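Long-range contacts in Ycf48-like protein (Thermosynechococcus elongatus, PDB 5OJ5), which probably acts in early photosystem II assembly and in replacing photodamaged D1, whose C-terminal extension it binds: residues W113-P118 / R145-L150; P138-S143 / A155-N160; G245-S250 / L262-R267; V270-L275 / V283-G288. One frame throughout, in Å; residues are numbered along the deposited sequence. Where two conformers were deposited one is given.

Contact 1. Residues W113-P118 / R145-L150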
loop_
_atom_site.group_PDB
_atom_site.type_symbol
_atom_site.label_atom_id
_atom_site.label_comp_id
_atom_site.label_asym_id
_atom_site.label_seq_id
_atom_site.Cartn_x
_atom_site.Cartn_y
_atom_site.Cartn_z
ATOM N N TRP A 113 0.362 14.945 -3.444
ATOM C CA TRP A 113 -1.077 14.882 -3.264
ATOM C C TRP A 113 -1.387 13.990 -2.071
ATOM O O TRP A 113 -0.719 12.966 -1.872
ATOM C CB TRP A 113 -1.742 14.244 -4.488
ATOM C CG TRP A 113 -1.404 14.853 -5.808
ATOM C CD1 TRP A 113 -0.255 14.688 -6.517
ATOM C CD2 TRP A 113 -2.227 15.720 -6.583
ATOM N NE1 TRP A 113 -0.317 15.394 -7.709
ATOM C CE2 TRP A 113 -1.517 16.031 -7.766
ATOM C CE3 TRP A 113 -3.516 16.234 -6.405
ATOM C CZ2 TRP A 113 -2.062 16.846 -8.770
ATOM C CZ3 TRP A 113 -4.054 17.064 -7.397
ATOM C CH2 TRP A 113 -3.323 17.339 -8.556
ATOM N N ILE A 114 -2.402 14.359 -1.303
ATOM C CA ILE A 114 -2.944 13.519 -0.228
ATOM C C ILE A 114 -4.446 13.456 -0.430
ATOM O O ILE A 114 -5.073 14.481 -0.709
ATOM C CB ILE A 114 -2.649 14.128 1.160
ATOM C CG1 ILE A 114 -1.135 14.173 1.413
ATOM C CG2 ILE A 114 -3.354 13.323 2.258
ATOM C CD1 ILE A 114 -0.760 15.063 2.603
ATOM N N VAL A 115 -5.032 12.266 -0.252
ATOM C CA VAL A 115 -6.484 12.173 -0.215
ATOM C C VAL A 115 -6.929 11.377 0.992
ATOM O O VAL A 115 -6.200 10.544 1.538
ATOM C CB VAL A 115 -7.093 11.592 -1.508
ATOM C CG1 VAL A 115 -6.785 12.478 -2.688
ATOM C CG2 VAL A 115 -6.622 10.146 -1.772
ATOM N N GLY A 116 -8.179 11.605 1.378
ATOM C CA GLY A 116 -8.720 10.916 2.518
ATOM C C GLY A 116 -10.220 10.982 2.597
ATOM O O GLY A 116 -10.909 11.497 1.704
ATOM N N GLU A 117 -10.708 10.438 3.704
ATOM C CA GLU A 117 -12.143 10.324 3.996
ATOM C C GLU A 117 -12.418 10.853 5.400
ATOM O O GLU A 117 -11.625 10.601 6.306
ATOM C CB GLU A 117 -12.600 8.876 3.890
ATOM C CG GLU A 117 -11.936 7.938 4.793
ATOM C CD GLU A 117 -12.370 6.525 4.516
ATOM O OE1 GLU A 117 -13.254 6.038 5.249
ATOM O OE2 GLU A 117 -11.816 5.914 3.557
ATOM N N PRO A 118 -13.519 11.600 5.617
ATOM C CA PRO A 118 -14.454 12.068 4.603
ATOM C C PRO A 118 -13.724 12.922 3.566
ATOM O O PRO A 118 -12.583 13.363 3.808
ATOM C CB PRO A 118 -15.477 12.878 5.426
ATOM C CG PRO A 118 -14.732 13.321 6.581
ATOM C CD PRO A 118 -13.803 12.185 6.936
ATOM N N ARG A 145 -9.829 7.027 -2.159
ATOM C CA ARG A 145 -9.074 5.919 -1.604
ATOM C C ARG A 145 -7.599 5.975 -1.974
ATOM O O ARG A 145 -6.760 5.576 -1.185
ATOM C CB ARG A 145 -9.715 4.580 -2.090
ATOM C CG ARG A 145 -8.948 3.343 -1.684
ATOM C CD ARG A 145 -8.946 3.126 -0.240
ATOM N NE ARG A 145 -8.442 1.805 0.051
ATOM C CZ ARG A 145 -9.179 0.683 0.013
ATOM N NH1 ARG A 145 -10.457 0.764 -0.187
ATOM N NH2 ARG A 145 -8.664 -0.498 0.269
ATOM N N LEU A 146 -7.287 6.386 -3.210
ATOM C CA LEU A 146 -5.920 6.333 -3.708
ATOM C C LEU A 146 -5.718 7.531 -4.607
ATOM O O LEU A 146 -6.599 7.869 -5.404
ATOM C CB LEU A 146 -5.705 5.012 -4.497
ATOM C CG LEU A 146 -4.325 4.828 -5.117
ATOM C CD1 LEU A 146 -4.052 3.346 -5.216
ATOM C CD2 LEU A 146 -4.219 5.402 -6.518
ATOM N N ILE A 147 -4.539 8.147 -4.520
ATOM C CA ILE A 147 -4.111 9.140 -5.502
ATOM C C ILE A 147 -2.730 8.758 -5.959
ATOM O O ILE A 147 -1.909 8.259 -5.175
ATOM C CB ILE A 147 -4.166 10.565 -4.910
ATOM C CG1 ILE A 147 -3.955 11.628 -5.991
ATOM C CG2 ILE A 147 -3.233 10.761 -3.738
ATOM C CD1 ILE A 147 -4.786 12.718 -6.026
ATOM N N LYS A 148 -2.477 8.952 -7.251
ATOM C CA LYS A 148 -1.174 8.698 -7.843
ATOM C C LYS A 148 -0.727 9.949 -8.582
ATOM O O LYS A 148 -1.390 10.381 -9.539
ATOM C CB LYS A 148 -1.227 7.485 -8.774
ATOM C CG LYS A 148 0.098 7.262 -9.472
ATOM C CD LYS A 148 1.179 6.769 -8.509
ATOM C CE LYS A 148 2.465 6.422 -9.140
ATOM N NZ LYS A 148 3.463 6.003 -8.078
ATOM N N ALA A 149 0.404 10.501 -8.156
ATOM C CA ALA A 149 0.990 11.662 -8.815
ATOM C C ALA A 149 1.665 11.213 -10.098
ATOM O O ALA A 149 2.479 10.284 -10.079
ATOM C CB ALA A 149 2.060 12.272 -7.920
ATOM N N LEU A 150 1.349 11.876 -11.214
ATOM C CA LEU A 150 1.989 11.579 -12.493
ATOM C C LEU A 150 2.995 12.644 -12.883
ATOM O O LEU A 150 3.685 12.495 -13.888
ATOM C CB LEU A 150 0.912 11.424 -13.576
ATOM C CG LEU A 150 -0.072 10.280 -13.324
ATOM C CD1 LEU A 150 -1.220 10.331 -14.305
ATOM C CD2 LEU A 150 0.584 8.924 -13.293
#
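Ile147 projects from its strand into the angle between Trp113 and Val115, and its branches carry most of this buried, largely apolar contact. Its CB lies against both methyls of Val115, with Val115 CG1 3.9 Å from Ile147 CB. At CB the side chain divides. CG1, anti to the backbone N (chi1 -170°), comes up beside Trp113, 3.7 Å from Trp113 CB. The other branch, Ile147 CG2, turns to the tryptophan backbone and approaches Trp113 O at 3.8 Å. The tip, CD1, is set by a chi2 of 134°, displaced from the staggered values. In that position Ile147 CD1 reaches Trp113 CE3 at 3.8 Å on the benzene side of the indole and also touches Val115 CG1 at 3.9 Å. The isoleucine and tryptophan side chains thus cross at about a right angle. Two residues further along the strand, Ala149 CB meets the pyrrole side of the same indole obliquely, 3.6 Å from Trp113 CD1.

The two strands run antiparallel, at 170°, but their axes are 6.6 Å apart; they share no backbone hydrogen bonds and meet through side chains as members of different sheets. Met121, on the strand next to 111-117, also touches both Val115 and Ile147. Ile147 N and Ala149 N bond the hydroxyls of Ser104 and Ser106, on the strand that precedes 111-117 in its blade. Apolar interdigitation between one four-stranded antiparallel sheet and the first strand of the next is the blade-to-blade packing of a β-propeller, here the seven-bladed torus of Ycf48.

Contact 2. Residues P138-S143 / A155-N160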
loop_
_atom_site.group_PDB
_atom_site.type_symbol
_atom_site.label_atom_id
_atom_site.label_comp_id
_atom_site.label_asym_id
_atom_site.label_seq_id
_atom_site.Cartn_x
_atom_site.Cartn_y
_atom_site.Cartn_z
ATOM N N PRO A 138 -18.873 17.416 -4.891
ATOM C CA PRO A 138 -19.685 16.574 -4.001
ATOM C C PRO A 138 -20.310 15.390 -4.709
ATOM O O PRO A 138 -20.777 14.476 -4.031
ATOM C CB PRO A 138 -20.745 17.542 -3.453
ATOM C CG PRO A 138 -20.862 18.580 -4.503
ATOM C CD PRO A 138 -19.417 18.790 -4.977
ATOM N N LYS A 139 -20.355 15.378 -6.046
ATOM C CA LYS A 139 -20.904 14.259 -6.797
ATOM C C LYS A 139 -19.916 13.105 -7.034
ATOM O O LYS A 139 -20.278 12.081 -7.643
ATOM C CB LYS A 139 -21.545 14.796 -8.052
ATOM C CG LYS A 139 -22.627 15.850 -7.679
ATOM C CD LYS A 139 -23.439 16.311 -8.871
ATOM C CE LYS A 139 -22.518 16.881 -9.946
ATOM N NZ LYS A 139 -21.615 17.986 -9.458
ATOM N N LEU A 140 -18.701 13.222 -6.529
ATOM C CA LEU A 140 -17.776 12.101 -6.485
ATOM C C LEU A 140 -18.460 10.891 -5.847
ATOM O O LEU A 140 -18.940 10.992 -4.708
ATOM C CB LEU A 140 -16.599 12.517 -5.599
ATOM C CG LEU A 140 -15.405 11.575 -5.520
ATOM C CD1 LEU A 140 -14.749 11.525 -6.867
ATOM C CD2 LEU A 140 -14.414 12.012 -4.469
ATOM N N PRO A 141 -18.489 9.705 -6.511
ATOM C CA PRO A 141 -19.121 8.540 -5.872
ATOM C C PRO A 141 -18.136 7.881 -4.927
ATOM O O PRO A 141 -17.124 7.309 -5.361
ATOM C CB PRO A 141 -19.459 7.628 -7.053
ATOM C CG PRO A 141 -18.988 8.311 -8.293
ATOM C CD PRO A 141 -18.153 9.471 -7.909
ATOM N N GLY A 142 -18.439 7.936 -3.622
ATOM C CA GLY A 142 -17.559 7.435 -2.597
ATOM C C GLY A 142 -16.468 8.447 -2.293
ATOM O O GLY A 142 -16.302 9.454 -2.983
ATOM N N SER A 143 -15.698 8.134 -1.351
ATOM C CA SER A 143 -14.621 8.991 -0.909
ATOM C C SER A 143 -13.314 8.564 -1.542
ATOM O O SER A 143 -13.138 7.404 -1.925
ATOM C CB SER A 143 -14.472 8.887 0.607
ATOM O OG SER A 143 -14.558 7.526 0.979
ATOM N N ALA A 155 -2.564 13.741 -12.285
ATOM C CA ALA A 155 -2.721 12.752 -11.219
ATOM C C ALA A 155 -3.942 11.907 -11.537
ATOM O O ALA A 155 -4.839 12.326 -12.278
ATOM C CB ALA A 155 -2.884 13.406 -9.858
ATOM N N GLU A 156 -3.986 10.717 -10.957
ATOM C CA GLU A 156 -5.165 9.863 -11.019
ATOM C C GLU A 156 -5.642 9.531 -9.631
ATOM O O GLU A 156 -4.855 9.362 -8.719
ATOM C CB GLU A 156 -4.909 8.650 -11.786
ATOM C CG GLU A 156 -3.819 7.845 -11.505
ATOM C CD GLU A 156 -3.541 6.904 -12.685
ATOM O OE1 GLU A 156 -3.259 5.736 -12.420
ATOM O OE2 GLU A 156 -3.638 7.286 -13.887
ATOM N N MET A 157 -6.961 9.454 -9.492
ATOM C CA MET A 157 -7.616 9.205 -8.220
ATOM C C MET A 157 -8.629 8.075 -8.368
ATOM O O MET A 157 -9.350 8.001 -9.369
ATOM C CB MET A 157 -8.346 10.514 -7.786
ATOM C CG MET A 157 -9.146 10.326 -6.492
ATOM S SD MET A 157 -9.823 11.790 -5.766
ATOM C CE MET A 157 -10.785 12.471 -7.131
ATOM N N ILE A 158 -8.689 7.218 -7.364
ATOM C CA ILE A 158 -9.692 6.159 -7.318
ATOM C C ILE A 158 -10.457 6.315 -6.020
ATOM O O ILE A 158 -9.851 6.497 -4.947
ATOM C CB ILE A 158 -9.065 4.750 -7.424
ATOM C CG1 ILE A 158 -8.255 4.702 -8.718
ATOM C CG2 ILE A 158 -10.173 3.686 -7.445
ATOM C CD1 ILE A 158 -7.830 3.307 -9.145
ATOM N N THR A 159 -11.792 6.201 -6.097
ATOM C CA THR A 159 -12.601 6.249 -4.883
ATOM C C THR A 159 -12.719 4.892 -4.240
ATOM O O THR A 159 -12.347 3.871 -4.807
ATOM C CB THR A 159 -13.992 6.839 -5.131
ATOM O OG1 THR A 159 -14.792 5.863 -5.792
ATOM C CG2 THR A 159 -13.935 8.149 -5.936
ATOM N N ASN A 160 -13.305 4.880 -3.033
ATOM C CA ASN A 160 -13.457 3.639 -2.288
ATOM C C ASN A 160 -14.354 2.619 -2.978
ATOM O O ASN A 160 -14.266 1.431 -2.631
ATOM C CB ASN A 160 -13.913 3.901 -0.858
ATOM C CG ASN A 160 -15.238 4.462 -0.774
ATOM O OD1 ASN A 160 -15.713 5.136 -1.646
ATOM N ND2 ASN A 160 -15.889 4.200 0.348
#
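Met157, Thr159 and Asn160 meet residues 140-143, the end of the connection that leads from one propeller blade into the first strand of the next, 144-151. Strand 155-159 is the second strand of that new blade, so the contact fastens the incoming chain beside the hairpin it is about to form. Along the strand, Met157 comes first. Its CG is anti to the backbone N (chi1 176°), and its CE points toward Leu140 CD1, although both side chains were modelled in two conformers and the 4.1 Å between them is tentative.

Thr159 follows and carries two kinds of contact. Its methyl CG2 and the end of Leu140 meet tip to tip in the conformer given. Its hydroxyl OG1 donates to Pro141 O at 2.8 Å, nearly in line with the carbonyl. The same hydroxyl oxygen is bonded to Ala163 N, so it links the interblade connection to the turn after the strand.

Asn160, just past the strand end, engages Ser143 with both its backbone and its side chain. Asn160 N donates to Ser143 O at 2.8 Å; the nitrogen lies nearly in line with the carbonyl, though the bond bends at the hydrogen. With chi1 at 66°, the asparagine CG sits between its own backbone N and carbonyl carbon, on the Ser143 side. The amide oxygen OD1 then receives a weak hydrogen bond from Ser143 N at 3.0 Å, bent to 131° at the hydrogen. Gly142, with positive phi and no CB, lets this oxygen in close: Asn160 OD1 lies 3.1 Å from Gly142 CA.

Contact 3. Residues G245-S250 / L262-R267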
loop_
_atom_site.group_PDB
_atom_site.type_symbol
_atom_site.label_atom_id
_atom_site.label_comp_id
_atom_site.label_asym_id
_atom_site.label_seq_id
_atom_site.Cartn_x
_atom_site.Cartn_y
_atom_site.Cartn_z
ATOM N N GLY A 245 -3.688 -17.698 5.628
ATOM C CA GLY A 245 -2.243 -17.718 5.496
ATOM C C GLY A 245 -1.753 -18.388 4.238
ATOM O O GLY A 245 -0.697 -19.024 4.256
ATOM N N LYS A 246 -2.467 -18.248 3.124
ATOM C CA LYS A 246 -2.040 -18.869 1.891
ATOM C C LYS A 246 -1.845 -17.808 0.809
ATOM O O LYS A 246 -2.466 -16.756 0.831
ATOM C CB LYS A 246 -3.055 -19.927 1.438
ATOM C CG LYS A 246 -3.484 -20.907 2.501
ATOM C CD LYS A 246 -2.402 -21.865 2.849
ATOM C CE LYS A 246 -2.841 -22.823 3.959
ATOM N NZ LYS A 246 -2.305 -22.313 5.265
ATOM N N ILE A 247 -0.983 -18.122 -0.155
ATOM C CA ILE A 247 -0.686 -17.219 -1.269
ATOM C C ILE A 247 -0.627 -17.994 -2.577
ATOM O O ILE A 247 -0.454 -19.215 -2.578
ATOM C CB ILE A 247 0.602 -16.380 -1.081
ATOM C CG1 ILE A 247 1.840 -17.260 -1.266
ATOM C CG2 ILE A 247 0.590 -15.664 0.235
ATOM C CD1 ILE A 247 3.159 -16.492 -1.171
ATOM N N ALA A 248 -0.763 -17.278 -3.698
ATOM C CA ALA A 248 -0.576 -17.870 -5.019
ATOM C C ALA A 248 -0.164 -16.804 -6.024
ATOM O O ALA A 248 -0.305 -15.598 -5.784
ATOM C CB ALA A 248 -1.845 -18.597 -5.507
ATOM N N PHE A 249 0.361 -17.262 -7.160
ATOM C CA PHE A 249 0.828 -16.405 -8.239
ATOM C C PHE A 249 0.187 -16.842 -9.545
ATOM O O PHE A 249 -0.009 -18.039 -9.794
ATOM C CB PHE A 249 2.355 -16.510 -8.393
ATOM C CG PHE A 249 3.102 -16.105 -7.160
ATOM C CD1 PHE A 249 3.434 -14.786 -6.969
ATOM C CD2 PHE A 249 3.413 -17.015 -6.169
ATOM C CE1 PHE A 249 4.116 -14.380 -5.803
ATOM C CE2 PHE A 249 4.092 -16.613 -5.010
ATOM C CZ PHE A 249 4.437 -15.286 -4.832
ATOM N N SER A 250 -0.099 -15.868 -10.403
ATOM C CA SER A 250 -0.726 -16.183 -11.672
ATOM C C SER A 250 0.294 -16.768 -12.661
ATOM O O SER A 250 1.513 -16.580 -12.548
ATOM C CB SER A 250 -1.424 -14.947 -12.246
ATOM O OG SER A 250 -0.505 -13.951 -12.613
ATOM N N LEU A 262 0.160 -21.869 -1.952
ATOM C CA LEU A 262 1.332 -22.015 -1.102
ATOM C C LEU A 262 0.994 -21.640 0.330
ATOM O O LEU A 262 0.143 -20.784 0.591
ATOM C CB LEU A 262 2.464 -21.116 -1.596
ATOM C CG LEU A 262 2.944 -21.384 -3.010
ATOM C CD1 LEU A 262 3.789 -20.244 -3.548
ATOM C CD2 LEU A 262 3.715 -22.705 -3.065
ATOM N N SER A 263 1.662 -22.318 1.269
ATOM C CA SER A 263 1.529 -22.051 2.697
ATOM C C SER A 263 2.906 -21.651 3.192
ATOM O O SER A 263 3.710 -22.506 3.599
ATOM C CB SER A 263 1.058 -23.296 3.435
ATOM O OG SER A 263 -0.122 -23.772 2.840
ATOM N N PRO A 264 3.218 -20.364 3.170
ATOM C CA PRO A 264 4.567 -19.930 3.576
ATOM C C PRO A 264 4.943 -20.292 5.008
ATOM O O PRO A 264 6.123 -20.576 5.259
ATOM C CB PRO A 264 4.488 -18.412 3.362
ATOM C CG PRO A 264 3.549 -18.278 2.221
ATOM C CD PRO A 264 2.475 -19.294 2.491
ATOM N N LEU A 265 3.989 -20.291 5.949
ATOM C CA LEU A 265 4.231 -20.667 7.344
ATOM C C LEU A 265 3.700 -22.051 7.673
ATOM O O LEU A 265 3.583 -22.397 8.856
ATOM C CB LEU A 265 3.622 -19.655 8.311
ATOM C CG LEU A 265 4.534 -18.528 8.735
ATOM C CD1 LEU A 265 3.837 -17.583 9.669
ATOM C CD2 LEU A 265 5.787 -19.061 9.384
ATOM N N ARG A 266 3.411 -22.861 6.666
ATOM C CA ARG A 266 2.977 -24.240 6.904
ATOM C C ARG A 266 1.794 -24.346 7.883
ATOM O O ARG A 266 1.666 -25.328 8.620
ATOM C CB ARG A 266 4.144 -25.110 7.395
ATOM C CG ARG A 266 5.344 -25.126 6.463
ATOM C CD ARG A 266 6.467 -25.971 7.052
ATOM N NE ARG A 266 6.021 -27.308 7.450
ATOM C CZ ARG A 266 6.623 -28.067 8.367
ATOM N NH1 ARG A 266 7.703 -27.629 9.008
ATOM N NH2 ARG A 266 6.141 -29.272 8.653
ATOM N N ARG A 267 0.928 -23.339 7.946
ATOM C CA ARG A 267 -0.180 -23.387 8.895
ATOM C C ARG A 267 -1.220 -22.355 8.488
ATOM O O ARG A 267 -0.964 -21.490 7.649
ATOM C CB ARG A 267 0.279 -23.195 10.351
ATOM C CG ARG A 267 0.838 -21.818 10.685
ATOM C CD ARG A 267 1.855 -21.921 11.825
ATOM N NE ARG A 267 2.499 -20.643 12.117
ATOM C CZ ARG A 267 2.261 -19.912 13.205
ATOM N NH1 ARG A 267 2.895 -18.759 13.389
ATOM N NH2 ARG A 267 1.386 -20.333 14.111
HETATM O O HOH W 1 1.162 -20.081 5.877
#
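Ile247 and Leu262 form a single antiparallel, hydrogen-bonded pair in which each backbone N-H reaches the other's carbonyl. Leu262 N to Ile247 O measures 2.8 Å, and the return bond from Ile247 N to Leu262 O 3.0 Å. This places the loop along the outer edge of strand 246-251, the last strand of its three-stranded propeller sheet.

Apolar contacts flank the bridge. Ile247 CG1 lies 3.9 Å from Leu262 CB, while Ile247 CD1 crosses to Pro264 CG, also at 3.9 Å. Leu262 CD1 comes in at the edge of the Phe249 ring, in its plane, 3.9 Å from Phe249 CE2.

Beyond the bridge, a type I turn spans Ser263 to Arg266, and one water links the turn and the residue after it to Gly245, just ahead of the strand. The water donates to Gly245 O at 2.7 Å and to Arg267 O, and accepts from Leu265 N at 2.8 Å.

The Lys246 chain, bent at chi2, runs past Ser263 toward Arg267, but its NZ finds its hydrogen-bond partners in Asn268 OD1 and Gly244 O. The carbonyl and side-chain oxygens around this buried amine are consistent with a protonated lysine.

Contact 4. Residues V270-L275 / V283-G288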
loop_
_atom_site.group_PDB
_atom_site.type_symbol
_atom_site.label_atom_id
_atom_site.label_comp_id
_atom_site.label_asym_id
_atom_site.label_seq_id
_atom_site.Cartn_x
_atom_site.Cartn_y
_atom_site.Cartn_z
ATOM N N VAL A 270 -2.092 -17.954 10.960
ATOM C CA VAL A 270 -1.563 -16.605 10.827
ATOM C C VAL A 270 -1.924 -16.062 9.455
ATOM O O VAL A 270 -1.563 -16.631 8.423
ATOM C CB VAL A 270 -0.059 -16.535 11.108
ATOM C CG1 VAL A 270 0.635 -17.307 10.119
ATOM C CG2 VAL A 270 0.427 -15.097 11.006
ATOM N N GLY A 271 -2.589 -14.946 9.444
ATOM C CA GLY A 271 -2.988 -14.332 8.222
ATOM C C GLY A 271 -1.922 -13.382 7.731
ATOM O O GLY A 271 -1.200 -12.731 8.498
ATOM N N PHE A 272 -1.850 -13.276 6.418
ATOM C CA PHE A 272 -0.957 -12.308 5.809
ATOM C C PHE A 272 -1.740 -11.098 5.331
ATOM O O PHE A 272 -2.926 -11.179 5.010
ATOM C CB PHE A 272 -0.148 -12.912 4.650
ATOM C CG PHE A 272 0.692 -14.040 5.120
ATOM C CD1 PHE A 272 0.440 -15.365 4.710
ATOM C CD2 PHE A 272 1.708 -13.811 6.017
ATOM C CE1 PHE A 272 1.232 -16.439 5.164
ATOM C CE2 PHE A 272 2.507 -14.880 6.493
ATOM C CZ PHE A 272 2.247 -16.175 6.063
ATOM N N LEU A 273 -1.040 -9.968 5.234
ATOM C CA LEU A 273 -1.655 -8.680 4.952
ATOM C C LEU A 273 -1.097 -8.045 3.702
ATOM O O LEU A 273 -1.833 -7.358 3.008
ATOM C CB LEU A 273 -1.490 -7.771 6.164
ATOM C CG LEU A 273 -2.205 -8.296 7.419
ATOM C CD1 LEU A 273 -1.739 -7.605 8.673
ATOM C CD2 LEU A 273 -3.703 -8.179 7.240
ATOM N N ASP A 274 0.208 -8.183 3.419
ATOM C CA ASP A 274 0.792 -7.554 2.243
ATOM C C ASP A 274 1.995 -8.353 1.781
ATOM O O ASP A 274 2.605 -9.110 2.553
ATOM C CB ASP A 274 1.210 -6.104 2.532
ATOM C CG ASP A 274 1.349 -5.271 1.283
ATOM O OD1 ASP A 274 0.782 -5.661 0.230
ATOM O OD2 ASP A 274 1.919 -4.170 1.372
ATOM N N LEU A 275 2.316 -8.172 0.502
ATOM C CA LEU A 275 3.415 -8.865 -0.157
ATOM C C LEU A 275 4.092 -7.826 -1.041
ATOM O O LEU A 275 3.398 -7.096 -1.771
ATOM C CB LEU A 275 2.840 -10.015 -1.009
ATOM C CG LEU A 275 3.837 -10.921 -1.724
ATOM C CD1 LEU A 275 3.187 -12.258 -2.000
ATOM C CD2 LEU A 275 4.290 -10.338 -3.029
ATOM N N VAL A 283 11.312 -11.421 -2.081
ATOM C CA VAL A 283 9.932 -11.074 -1.779
ATOM C C VAL A 283 9.753 -11.081 -0.276
ATOM O O VAL A 283 10.275 -11.955 0.411
ATOM C CB VAL A 283 8.956 -12.107 -2.376
ATOM C CG1 VAL A 283 7.559 -11.478 -2.451
ATOM C CG2 VAL A 283 9.427 -12.615 -3.751
ATOM N N TRP A 284 9.009 -10.100 0.240
ATOM C CA TRP A 284 8.662 -10.010 1.646
ATOM C C TRP A 284 7.154 -10.163 1.799
ATOM O O TRP A 284 6.365 -9.686 0.976
ATOM C CB TRP A 284 9.167 -8.696 2.233
ATOM C CG TRP A 284 10.654 -8.679 2.369
ATOM C CD1 TRP A 284 11.560 -8.366 1.394
ATOM C CD2 TRP A 284 11.400 -9.105 3.519
ATOM N NE1 TRP A 284 12.845 -8.535 1.904
ATOM C CE2 TRP A 284 12.762 -8.982 3.196
ATOM C CE3 TRP A 284 11.027 -9.552 4.798
ATOM C CZ2 TRP A 284 13.780 -9.286 4.112
ATOM C CZ3 TRP A 284 12.037 -9.891 5.697
ATOM C CH2 TRP A 284 13.397 -9.728 5.351
ATOM N N LEU A 285 6.755 -10.805 2.897
ATOM C CA LEU A 285 5.376 -11.135 3.178
ATOM C C LEU A 285 5.124 -10.792 4.629
ATOM O O LEU A 285 5.773 -11.340 5.521
ATOM C CB LEU A 285 5.148 -12.627 2.875
ATOM C CG LEU A 285 3.763 -13.177 3.100
ATOM C CD1 LEU A 285 2.737 -12.558 2.166
ATOM C CD2 LEU A 285 3.801 -14.681 2.876
ATOM N N ALA A 286 4.218 -9.842 4.849
ATOM C CA ALA A 286 3.939 -9.279 6.160
ATOM C C ALA A 286 2.560 -9.699 6.619
ATOM O O ALA A 286 1.619 -9.714 5.831
ATOM C CB ALA A 286 3.999 -7.750 6.084
ATOM N N GLY A 287 2.428 -9.997 7.903
ATOM C CA GLY A 287 1.143 -10.396 8.420
ATOM C C GLY A 287 0.929 -10.026 9.860
ATOM O O GLY A 287 1.575 -9.162 10.440
ATOM N N GLY A 288 -0.035 -10.699 10.439
ATOM C CA GLY A 288 -0.439 -10.364 11.773
ATOM C C GLY A 288 0.564 -10.800 12.810
ATOM O O GLY A 288 1.357 -11.730 12.622
#
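Ala286 O is gripped by two consecutive backbone N-H groups across the sheet: Leu273 N at 2.7 Å, in the carbonyl plane, and Asp274 N at 3.2 Å, tilted 22° from it. This is a classic β-bulge, lying in the antiparallel hairpin of strands 272-277 and 283-287 that begins a blade of the propeller. Leu273, with psi at -37°, turns the chain enough for both N-H groups to converge on one oxygen, and the pairing shifts by one residue. On one side of the bulge Ala286 N returns a bond to Asp274 O at 2.9 Å. On the other, Gly288 N donates to Gly271 O at 3.0 Å, past the pair of Phe272 and Gly287. The CA atoms of that pair, Phe272 CA and Gly287 CA, approach to 3.9 Å, a closeness that Gly287 permits by having no CB.

Side chains fill the face that carries Leu275 and Leu285. Leu275 CD2 packs on Val283 CG1 at 3.5 Å, and Leu275 CB touches Leu285 CD1; Pro264 and Ile241 also touch Leu285 there. Asp274 lies on the other face with Ala286, and its OD2 bonds Ile318 N on a strand of the adjoining sheet.

Leu285 crosses Phe272 at about a right angle. Its CG, anti to the backbone N (chi1 -180°), lies over the rim of the phenyl ring, nearest Phe272 CD2, and one methyl extends inward from there. Leu285 CD2 forms a CH-pi contact 3.6 Å from the centroid of the Phe272 ring, almost exactly on the ring normal.

From the N terminus, contact 1 opens on strand 111-117, and contact 2 opens in the following interblade connection before contact 1 closes on strand 144-151. Contact 2 then closes on strand 154-159, so the two cross. Together they join one blade to the next and hold the connection between them; Lys148 N and Glu156 O make a probable hydrogen bond where they meet. Contacts 3 and 4 follow in series on the opposite side of the torus, the centres of contacts 1 and 3 being about 31 Å apart. Contact 3 closes the loop after strand 246-251, contact 4 the next blade's first hairpin, and they touch where Pro264 packs on Leu285.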